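Local coordinates for cucumber peeling cupredoxin (PDB 1JER), which binds a single copper ion in a type 1 (blue copper) site and probably serves as an electron-transfer protein of the phytocyanin family, at residues A[30-34]-A[104-109]; A[44-50]-A[66-72]; A[58-63]-A[96-102]. The contacts are given in a common frame with arbitrary orientation. Where two conformers were deposited one is given. Numbering follows the deposited sequence.

Interaction 1: A[30-34]-A[104-109]; sequences KTFRV and INVVAA
Two backbone hydrogen bonds join residues 30-34 to 104-109 side by side: Val107 N donates to Phe32 O (2.9 Å, 174°), and Val34 N donates to Val107 O (2.9 Å, 153°). They bracket Arg33, which pairs in parallel with Val107 at a CA-CA distance of 4.8 Å, both extended. The extended Arg33 side chain (m, t, t) carries NH1 to Ala108 O, a third hydrogen bond of 3.0 Å. Two residues before Val34 and Val107, a water stands between the backbones in place of a direct bond, accepting from Phe32 N (3.0 Å) and donating to Asn105 O (2.7 Å). On the sheet face holding Phe32 and Val106, the packing is apolar: Ile104 CD1 lies 4.2 Å from the Phe32 ring centroid, a CH-pi contact over the ring face, while Val34 CG2 meets Val106 CG1 at 3.9 Å. The touching parts run 65° apart end to end; this is a short, weakly bonded parallel strand, 32-33, at the sheet edge beside strand 101-107 in the cupredoxin beta-sandwich.

Interaction 2: A[44-50]-A[66-72]; sequences ANAHNVH and SDNDVER. With CU (copper (II) ion), chain B.
Neither segment forms a regular helix or strand; the contact is a loop-to-loop one, closest between backbones where Asn45 CA lies 4.8 Å from Arg72 CA. At Ala44, CA lies 3.5 Å from Arg72 O in a CA-H...O contact. Asn45, with positive phi (68/-10), fixes this end through both backbone polar atoms: its N donates to Arg72 O (3.0 Å, 170°), and its O accepts from Arg72 NH1 (2.8 Å, 157°). The same arginine therefore meets one residue through its main chain and its guanidinium. His47, rotamer m, turns its CA-to-CB bond away from 66-72 and binds copper through ND1 at 2.0 Å, while its carbonyl O rests 3.4 Å from Arg72 CD; Cys90, His95 and Gln100 complete the metal site. The CA-to-CB bond of Asn48 (chi1 p) points toward 66-72, with Asn48 CB 4.0 Å from Glu71 O. Next, Val49 N donates to a water (3.0 Å) that in turn donates to Glu71 O (2.8 Å). Finally His50, rotamer t, directs its ring at Ser66, NE2 to CB 3.2 Å; Ser66 OG is hydrogen-bonded to Phe63 O. Within 66-72, Arg72 NE forms a salt bridge with Asp69 OD1 (3.3 Å), although Asp69 is poorly ordered. The chemistry is thus mainly polar: arginine and main-chain hydrogen bonds, with a water bridge, join the loop carrying a copper ligand to a surface loop.

Interaction 3: A[58-63]-A[96-102]; sequences FDACNF and CSNGQKL. With CU (copper (II) ion), chain B.
A disulfide joins the C-terminal end of helix 55-60 to the copper-ligand loop leading into strand 101-107, an arrangement belonging to the phytocyanin variant of the cupredoxin fold. Cys61 SG and Cys96 SG are 2.0 Å apart, with chi3 of -81° and CA atoms separated by 5.9 Å; chi1 is m at Cys61 and t at Cys96. Cys61 terminates the helix in a Schellman motif, its positive phi (52/46) turning the chain out of the last turn. Beside the disulfide, Phe63 presents its ring edge to Cys96, with Phe63 CZ 3.7 Å from Cys96 CB. The Cys96 SG lies 5.2 Å from the Phe63 ring centroid. On the copper side, Gly99 (103/2) has backbone angles that would jam a CB against the preceding carbonyl, and Gln100, at the centre of an inverse gamma turn, binds copper through OE1 at 2.2 Å; the other ligands are His47, Cys90 and His95. Lys101, with chi1 p, supplies the second link between the segments: its CE sits over the Phe58 ring, 3.8 Å from the centroid, and NZ makes a cation-pi contact at 4.6 Å, 13° off the ring normal. A water accepts a hydrogen bond from Lys101 NZ (2.9 Å) and donates one to Asp59 OD1 (3.1 Å); the Asp59 carboxylate also forms a salt bridge with Lys55. Lys101 NZ itself donates to Phe58 O at 2.8 Å.

From the N terminus, the chain first passes through 30-34, whose partner 104-109 arrives only after 69 intervening residues; interaction 1 thus closes the longest loop, and both other contacts fall within it. Segment 44-50 opens interaction 2, but 58-63 of interaction 3 comes before 66-72 closes it, and 96-102 follows, so these two cross. They meet at the copper, where His47 ND1 and Gln100 OE1 are 3.1 Å apart. Interactions 1 and 3 share strand 101-107, one near each end and on opposite sides of the chain's centre: interaction 1 adds an edge strand, interaction 3 ties on helix 55-60, and interaction 2 joins two loops at the copper end.

Interaction 1: A[30-34]-A[104-109]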
loop_
_atom_site.group_PDB
_atom_site.type_symbol
_atom_site.label_atom_id
_atom_site.label_comp_id
_atom_site.label_asym_id
_atom_site.label_seq_id
_atom_site.Cartn_x
_atom_site.Cartn_y
_atom_site.Cartn_z
ATOM N N LYS A 30 10.426 11.562 12.750
ATOM C CA LYS A 30 8.992 11.211 12.627
ATOM C C LYS A 30 8.609 10.191 13.743
ATOM O O LYS A 30 9.465 9.556 14.310
ATOM C CB LYS A 30 8.816 10.367 11.325
ATOM C CG LYS A 30 9.381 11.066 10.099
ATOM C CD LYS A 30 8.524 12.202 9.668
ATOM C CE LYS A 30 9.017 12.803 8.327
ATOM N NZ LYS A 30 7.881 13.588 7.730
ATOM N N THR A 31 7.283 10.031 13.896
ATOM C CA THR A 31 6.792 8.926 14.781
ATOM C C THR A 31 5.906 8.032 13.880
ATOM O O THR A 31 5.061 8.601 13.156
ATOM C CB THR A 31 5.933 9.501 15.904
ATOM O OG1 THR A 31 6.801 10.177 16.804
ATOM C CG2 THR A 31 5.212 8.414 16.696
ATOM N N PHE A 32 6.170 6.750 13.841
ATOM C CA PHE A 32 5.416 5.875 12.911
ATOM C C PHE A 32 4.465 4.989 13.738
ATOM O O PHE A 32 4.956 4.340 14.655
ATOM C CB PHE A 32 6.449 4.938 12.214
ATOM C CG PHE A 32 7.437 5.751 11.374
ATOM C CD1 PHE A 32 7.057 6.252 10.142
ATOM C CD2 PHE A 32 8.705 6.015 11.859
ATOM C CE1 PHE A 32 7.956 7.006 9.394
ATOM C CE2 PHE A 32 9.605 6.793 11.118
ATOM C CZ PHE A 32 9.222 7.289 9.884
ATOM N N ARG A 33 3.199 4.975 13.387
ATOM C CA ARG A 33 2.228 4.162 14.176
ATOM C C ARG A 33 1.580 3.103 13.293
ATOM O O ARG A 33 1.407 3.330 12.081
ATOM C CB ARG A 33 1.110 5.101 14.653
ATOM C CG ARG A 33 1.623 6.174 15.617
ATOM C CD ARG A 33 0.445 7.052 16.079
ATOM N NE ARG A 33 0.917 8.108 16.976
ATOM C CZ ARG A 33 1.160 7.922 18.270
ATOM N NH1 ARG A 33 1.229 6.688 18.785
ATOM N NH2 ARG A 33 1.306 8.956 19.106
ATOM N N VAL A 34 1.201 1.995 13.903
ATOM C CA VAL A 34 0.545 0.895 13.160
ATOM C C VAL A 34 -0.615 1.498 12.397
ATOM O O VAL A 34 -1.305 2.368 12.916
ATOM C CB VAL A 34 -0.005 -0.152 14.177
ATOM C CG1 VAL A 34 -0.912 -1.130 13.468
ATOM C CG2 VAL A 34 1.162 -0.894 14.820
ATOM N N ILE A 104 12.942 1.639 10.595
ATOM C CA ILE A 104 12.034 2.492 11.371
ATOM C C ILE A 104 11.398 1.669 12.499
ATOM O O ILE A 104 11.311 0.459 12.430
ATOM C CB ILE A 104 10.924 3.036 10.489
ATOM C CG1 ILE A 104 10.051 1.947 9.845
ATOM C CG2 ILE A 104 11.478 3.961 9.407
ATOM C CD1 ILE A 104 8.656 2.459 9.504
ATOM N N ASN A 105 10.985 2.410 13.539
ATOM C CA ASN A 105 10.373 1.714 14.687
ATOM C C ASN A 105 8.882 2.082 14.691
ATOM O O ASN A 105 8.551 3.275 14.723
ATOM C CB ASN A 105 11.018 2.318 15.969
ATOM C CG ASN A 105 10.383 1.668 17.210
ATOM O OD1 ASN A 105 9.964 2.384 18.135
ATOM N ND2 ASN A 105 10.330 0.358 17.206
ATOM N N VAL A 106 8.026 1.080 14.588
ATOM C CA VAL A 106 6.591 1.306 14.542
ATOM C C VAL A 106 5.974 1.092 15.937
ATOM O O VAL A 106 6.231 0.057 16.563
ATOM C CB VAL A 106 5.934 0.304 13.550
ATOM C CG1 VAL A 106 4.440 0.590 13.423
ATOM C CG2 VAL A 106 6.570 0.580 12.162
ATOM N N VAL A 107 5.229 2.082 16.376
ATOM C CA VAL A 107 4.563 1.948 17.714
ATOM C C VAL A 107 3.074 1.867 17.542
ATOM O O VAL A 107 2.448 2.042 16.483
ATOM C CB VAL A 107 4.974 3.137 18.592
ATOM C CG1 VAL A 107 6.483 3.169 18.789
ATOM C CG2 VAL A 107 4.416 4.425 18.000
ATOM N N ALA A 108 2.363 1.552 18.648
ATOM C CA ALA A 108 0.902 1.406 18.506
ATOM C C ALA A 108 0.219 2.697 18.160
ATOM O O ALA A 108 0.759 3.794 18.270
ATOM C CB ALA A 108 0.360 0.930 19.901
ATOM N N ALA A 109 -1.068 2.623 17.784
ATOM C CA ALA A 109 -1.789 3.861 17.481
ATOM C C ALA A 109 -2.560 4.379 18.663
ATOM O O ALA A 109 -2.683 5.598 18.885
ATOM C CB ALA A 109 -2.588 3.727 16.222
HETATM O O HOH W 1 8.033 5.673 15.888
#

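Interaction 2: A[44-50]-A[66-72]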
loop_
_atom_site.group_PDB
_atom_site.type_symbol
_atom_site.label_atom_id
_atom_site.label_comp_id
_atom_site.label_asym_id
_atom_site.label_seq_id
_atom_site.Cartn_x
_atom_site.Cartn_y
_atom_site.Cartn_z
ATOM N N ALA A 44 10.866 5.208 -12.229
ATOM C CA ALA A 44 10.632 3.789 -12.531
ATOM C C ALA A 44 11.898 3.103 -12.997
ATOM O O ALA A 44 12.823 3.687 -13.569
ATOM C CB ALA A 44 9.544 3.717 -13.637
ATOM N N ASN A 45 12.002 1.795 -12.709
ATOM C CA ASN A 45 13.123 1.048 -13.191
ATOM C C ASN A 45 14.461 1.370 -12.628
ATOM O O ASN A 45 15.405 0.567 -12.861
ATOM C CB ASN A 45 13.148 1.045 -14.735
ATOM C CG ASN A 45 12.201 0.032 -15.345
ATOM O OD1 ASN A 45 11.171 -0.341 -14.784
ATOM N ND2 ASN A 45 12.542 -0.456 -16.547
ATOM N N ALA A 46 14.668 2.445 -11.861
ATOM C CA ALA A 46 15.987 2.764 -11.325
ATOM C C ALA A 46 16.245 2.160 -9.943
ATOM O O ALA A 46 17.376 1.948 -9.531
ATOM C CB ALA A 46 16.122 4.295 -11.187
ATOM N N HIS A 47 15.178 1.952 -9.174
ATOM C CA HIS A 47 15.447 1.385 -7.795
ATOM C C HIS A 47 14.311 0.399 -7.513
ATOM O O HIS A 47 13.418 0.185 -8.315
ATOM C CB HIS A 47 15.213 2.601 -6.790
ATOM C CG HIS A 47 16.249 3.657 -6.993
ATOM N ND1 HIS A 47 17.567 3.459 -6.647
ATOM C CD2 HIS A 47 16.172 4.898 -7.571
ATOM C CE1 HIS A 47 18.270 4.556 -6.964
ATOM N NE2 HIS A 47 17.450 5.431 -7.510
ATOM N N ASN A 48 14.297 -0.130 -6.288
ATOM C CA ASN A 48 13.150 -0.952 -5.889
ATOM C C ASN A 48 13.045 -0.821 -4.354
ATOM O O ASN A 48 13.831 -0.038 -3.775
ATOM C CB ASN A 48 13.276 -2.391 -6.322
ATOM C CG ASN A 48 14.541 -3.061 -5.822
ATOM O OD1 ASN A 48 15.105 -3.939 -6.504
ATOM N ND2 ASN A 48 15.032 -2.655 -4.704
ATOM N N VAL A 49 12.067 -1.506 -3.793
ATOM C CA VAL A 49 11.883 -1.464 -2.342
ATOM C C VAL A 49 11.641 -2.903 -1.861
ATOM O O VAL A 49 10.739 -3.558 -2.350
ATOM C CB VAL A 49 10.620 -0.653 -1.964
ATOM C CG1 VAL A 49 10.565 -0.651 -0.403
ATOM C CG2 VAL A 49 10.765 0.788 -2.452
ATOM N N HIS A 50 12.496 -3.329 -0.930
ATOM C CA HIS A 50 12.364 -4.683 -0.393
ATOM C C HIS A 50 12.450 -4.643 1.112
ATOM O O HIS A 50 13.289 -3.981 1.709
ATOM C CB HIS A 50 13.538 -5.529 -0.963
ATOM C CG HIS A 50 13.658 -6.896 -0.398
ATOM N ND1 HIS A 50 12.740 -7.895 -0.594
ATOM C CD2 HIS A 50 14.650 -7.460 0.357
ATOM C CE1 HIS A 50 13.117 -8.998 0.031
ATOM N NE2 HIS A 50 14.273 -8.758 0.615
ATOM N N SER A 66 16.150 -12.556 -0.411
ATOM C CA SER A 66 15.445 -11.533 -1.100
ATOM C C SER A 66 14.874 -12.018 -2.389
ATOM O O SER A 66 15.353 -12.994 -2.974
ATOM C CB SER A 66 16.299 -10.268 -1.277
ATOM O OG SER A 66 17.136 -10.086 -0.145
ATOM N N ASP A 67 13.840 -11.302 -2.817
ATOM C CA ASP A 67 13.075 -11.733 -3.952
ATOM C C ASP A 67 13.493 -11.109 -5.256
ATOM O O ASP A 67 13.152 -9.944 -5.549
ATOM C CB ASP A 67 11.615 -11.558 -3.746
ATOM C CG ASP A 67 10.885 -12.790 -4.246
ATOM O OD1 ASP A 67 10.720 -12.963 -5.513
ATOM O OD2 ASP A 67 10.475 -13.675 -3.409
ATOM N N ASN A 68 14.175 -11.982 -5.922
ATOM C CA ASN A 68 14.651 -11.875 -7.275
ATOM C C ASN A 68 14.444 -10.497 -7.892
ATOM O O ASN A 68 14.990 -10.194 -8.961
ATOM C CB ASN A 68 13.866 -12.871 -8.120
ATOM C CG ASN A 68 12.508 -13.237 -7.480
ATOM O OD1 ASN A 68 12.169 -14.416 -7.370
ATOM N ND2 ASN A 68 11.704 -12.282 -7.041
ATOM N N ASP A 69 13.667 -9.664 -7.247
ATOM C CA ASP A 69 13.359 -8.339 -7.815
ATOM C C ASP A 69 11.962 -8.387 -8.442
ATOM O O ASP A 69 10.982 -8.761 -7.779
ATOM C CB ASP A 69 14.363 -8.053 -8.953
ATOM C CG ASP A 69 15.035 -6.688 -8.866
ATOM O OD1 ASP A 69 14.345 -5.619 -9.066
ATOM O OD2 ASP A 69 16.296 -6.604 -8.606
ATOM N N VAL A 70 11.933 -7.997 -9.712
ATOM C CA VAL A 70 10.730 -8.097 -10.573
ATOM C C VAL A 70 10.017 -6.736 -10.787
ATOM O O VAL A 70 9.912 -6.240 -11.914
ATOM C CB VAL A 70 9.742 -9.099 -9.991
ATOM C CG1 VAL A 70 8.313 -8.563 -9.929
ATOM C CG2 VAL A 70 9.662 -10.393 -10.811
ATOM N N GLU A 71 9.515 -6.148 -9.708
ATOM C CA GLU A 71 8.727 -4.883 -9.814
ATOM C C GLU A 71 9.548 -3.658 -9.383
ATOM O O GLU A 71 10.019 -3.573 -8.241
ATOM C CB GLU A 71 7.466 -4.961 -8.951
ATOM C CG GLU A 71 7.681 -5.684 -7.624
ATOM C CD GLU A 71 6.457 -5.611 -6.709
ATOM O OE1 GLU A 71 5.910 -4.470 -6.452
ATOM O OE2 GLU A 71 5.969 -6.688 -6.196
ATOM N N ARG A 72 9.668 -2.736 -10.335
ATOM C CA ARG A 72 10.397 -1.470 -10.147
ATOM C C ARG A 72 9.479 -0.293 -10.444
ATOM O O ARG A 72 9.913 0.756 -10.880
ATOM C CB ARG A 72 11.610 -1.422 -11.077
ATOM C CG ARG A 72 12.678 -2.458 -10.716
ATOM C CD ARG A 72 14.103 -1.948 -10.934
ATOM N NE ARG A 72 15.113 -3.014 -10.868
ATOM C CZ ARG A 72 16.305 -2.953 -11.476
ATOM N NH1 ARG A 72 16.653 -1.884 -12.205
ATOM N NH2 ARG A 72 17.230 -3.921 -11.412
HETATM CU CU CU B . 18.323 1.934 -5.674
HETATM O O HOH W 2 10.003 -2.382 -5.741
HETATM O O HOH W 3 16.548 -10.681 2.196
#

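Interaction 3: A[58-63]-A[96-102]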
loop_
_atom_site.group_PDB
_atom_site.type_symbol
_atom_site.label_atom_id
_atom_site.label_comp_id
_atom_site.label_asym_id
_atom_site.label_seq_id
_atom_site.Cartn_x
_atom_site.Cartn_y
_atom_site.Cartn_z
ATOM N N PHE A 58 20.011 -6.678 6.916
ATOM C CA PHE A 58 19.887 -5.250 6.524
ATOM C C PHE A 58 21.244 -4.595 6.663
ATOM O O PHE A 58 21.717 -3.829 5.823
ATOM C CB PHE A 58 18.946 -4.618 7.611
ATOM C CG PHE A 58 18.785 -3.126 7.546
ATOM C CD1 PHE A 58 18.024 -2.550 6.510
ATOM C CD2 PHE A 58 19.350 -2.282 8.469
ATOM C CE1 PHE A 58 17.843 -1.183 6.472
ATOM C CE2 PHE A 58 19.212 -0.912 8.412
ATOM C CZ PHE A 58 18.419 -0.360 7.400
ATOM N N ASP A 59 21.915 -4.849 7.830
ATOM C CA ASP A 59 23.193 -4.192 8.039
ATOM C C ASP A 59 24.209 -4.598 6.973
ATOM O O ASP A 59 25.036 -3.827 6.498
ATOM C CB ASP A 59 23.769 -4.411 9.425
ATOM C CG ASP A 59 23.094 -3.640 10.549
ATOM O OD1 ASP A 59 22.314 -2.710 10.289
ATOM O OD2 ASP A 59 23.355 -3.972 11.745
ATOM N N ALA A 60 24.165 -5.872 6.603
ATOM C CA ALA A 60 25.209 -6.317 5.661
ATOM C C ALA A 60 24.740 -6.110 4.215
ATOM O O ALA A 60 25.525 -6.529 3.335
ATOM C CB ALA A 60 25.339 -7.856 5.861
ATOM N N CYS A 61 23.546 -5.618 3.973
ATOM C CA CYS A 61 22.989 -5.585 2.604
ATOM C C CYS A 61 23.088 -6.968 1.975
ATOM O O CYS A 61 23.520 -7.108 0.829
ATOM C CB CYS A 61 23.609 -4.535 1.717
ATOM S SG CYS A 61 23.366 -2.830 2.365
ATOM N N ASN A 62 22.706 -7.987 2.734
ATOM C CA ASN A 62 22.805 -9.378 2.227
ATOM C C ASN A 62 21.432 -9.824 1.782
ATOM O O ASN A 62 20.489 -9.876 2.558
ATOM C CB ASN A 62 23.320 -10.253 3.407
ATOM C CG ASN A 62 23.487 -11.695 2.921
ATOM O OD1 ASN A 62 24.545 -12.301 3.179
ATOM N ND2 ASN A 62 22.486 -12.221 2.268
ATOM N N PHE A 63 21.259 -10.050 0.462
ATOM C CA PHE A 63 19.884 -10.246 -0.027
ATOM C C PHE A 63 19.597 -11.690 -0.361
ATOM O O PHE A 63 18.746 -11.964 -1.199
ATOM C CB PHE A 63 19.770 -9.454 -1.386
ATOM C CG PHE A 63 20.163 -8.002 -1.169
ATOM C CD1 PHE A 63 19.777 -7.354 -0.002
ATOM C CD2 PHE A 63 20.909 -7.320 -2.103
ATOM C CE1 PHE A 63 20.147 -6.028 0.187
ATOM C CE2 PHE A 63 21.236 -5.983 -1.939
ATOM C CZ PHE A 63 20.876 -5.344 -0.760
ATOM N N CYS A 96 22.247 -0.244 -1.664
ATOM C CA CYS A 96 22.094 -0.415 -0.189
ATOM C C CYS A 96 23.397 -0.108 0.490
ATOM O O CYS A 96 23.480 0.616 1.485
ATOM C CB CYS A 96 21.638 -1.856 0.039
ATOM S SG CYS A 96 21.493 -2.377 1.758
ATOM N N SER A 97 24.535 -0.623 -0.040
ATOM C CA SER A 97 25.794 -0.297 0.649
ATOM C C SER A 97 26.099 1.205 0.657
ATOM O O SER A 97 26.933 1.581 1.474
ATOM C CB SER A 97 26.985 -0.928 -0.152
ATOM O OG SER A 97 26.807 -2.324 -0.134
ATOM N N ASN A 98 25.545 1.961 -0.254
ATOM C CA ASN A 98 25.746 3.383 -0.392
ATOM C C ASN A 98 24.717 4.186 0.366
ATOM O O ASN A 98 24.608 5.405 0.295
ATOM C CB ASN A 98 25.819 3.773 -1.877
ATOM C CG ASN A 98 27.235 3.423 -2.400
ATOM O OD1 ASN A 98 27.376 2.736 -3.392
ATOM N ND2 ASN A 98 28.235 3.872 -1.657
ATOM N N GLY A 99 23.938 3.490 1.240
ATOM C CA GLY A 99 23.026 4.257 2.108
ATOM C C GLY A 99 21.582 4.260 1.736
ATOM O O GLY A 99 20.744 4.966 2.376
ATOM N N GLN A 100 21.178 3.555 0.682
ATOM C CA GLN A 100 19.754 3.561 0.326
ATOM C C GLN A 100 19.085 2.409 1.103
ATOM O O GLN A 100 18.802 1.348 0.571
ATOM C CB GLN A 100 19.478 3.399 -1.154
ATOM C CG GLN A 100 18.046 3.646 -1.549
ATOM C CD GLN A 100 17.801 3.599 -3.045
ATOM O OE1 GLN A 100 18.624 3.074 -3.806
ATOM N NE2 GLN A 100 16.701 4.176 -3.489
ATOM N N LYS A 101 18.873 2.697 2.381
ATOM C CA LYS A 101 18.239 1.661 3.260
ATOM C C LYS A 101 17.612 2.474 4.428
ATOM O O LYS A 101 18.035 3.605 4.693
ATOM C CB LYS A 101 19.379 0.784 3.827
ATOM C CG LYS A 101 20.419 1.590 4.593
ATOM C CD LYS A 101 21.717 0.815 4.752
ATOM C CE LYS A 101 21.499 -0.589 5.266
ATOM N NZ LYS A 101 22.815 -1.221 5.702
ATOM N N LEU A 102 16.561 1.922 4.994
ATOM C CA LEU A 102 15.782 2.718 5.992
ATOM C C LEU A 102 15.302 1.735 7.073
ATOM O O LEU A 102 14.845 0.655 6.796
ATOM C CB LEU A 102 14.540 3.236 5.205
ATOM C CG LEU A 102 13.440 3.807 6.145
ATOM C CD1 LEU A 102 13.825 5.223 6.550
ATOM C CD2 LEU A 102 12.110 3.850 5.363
HETATM CU CU CU B . 18.323 1.934 -5.674
HETATM O O HOH W 4 23.374 -0.465 8.425
#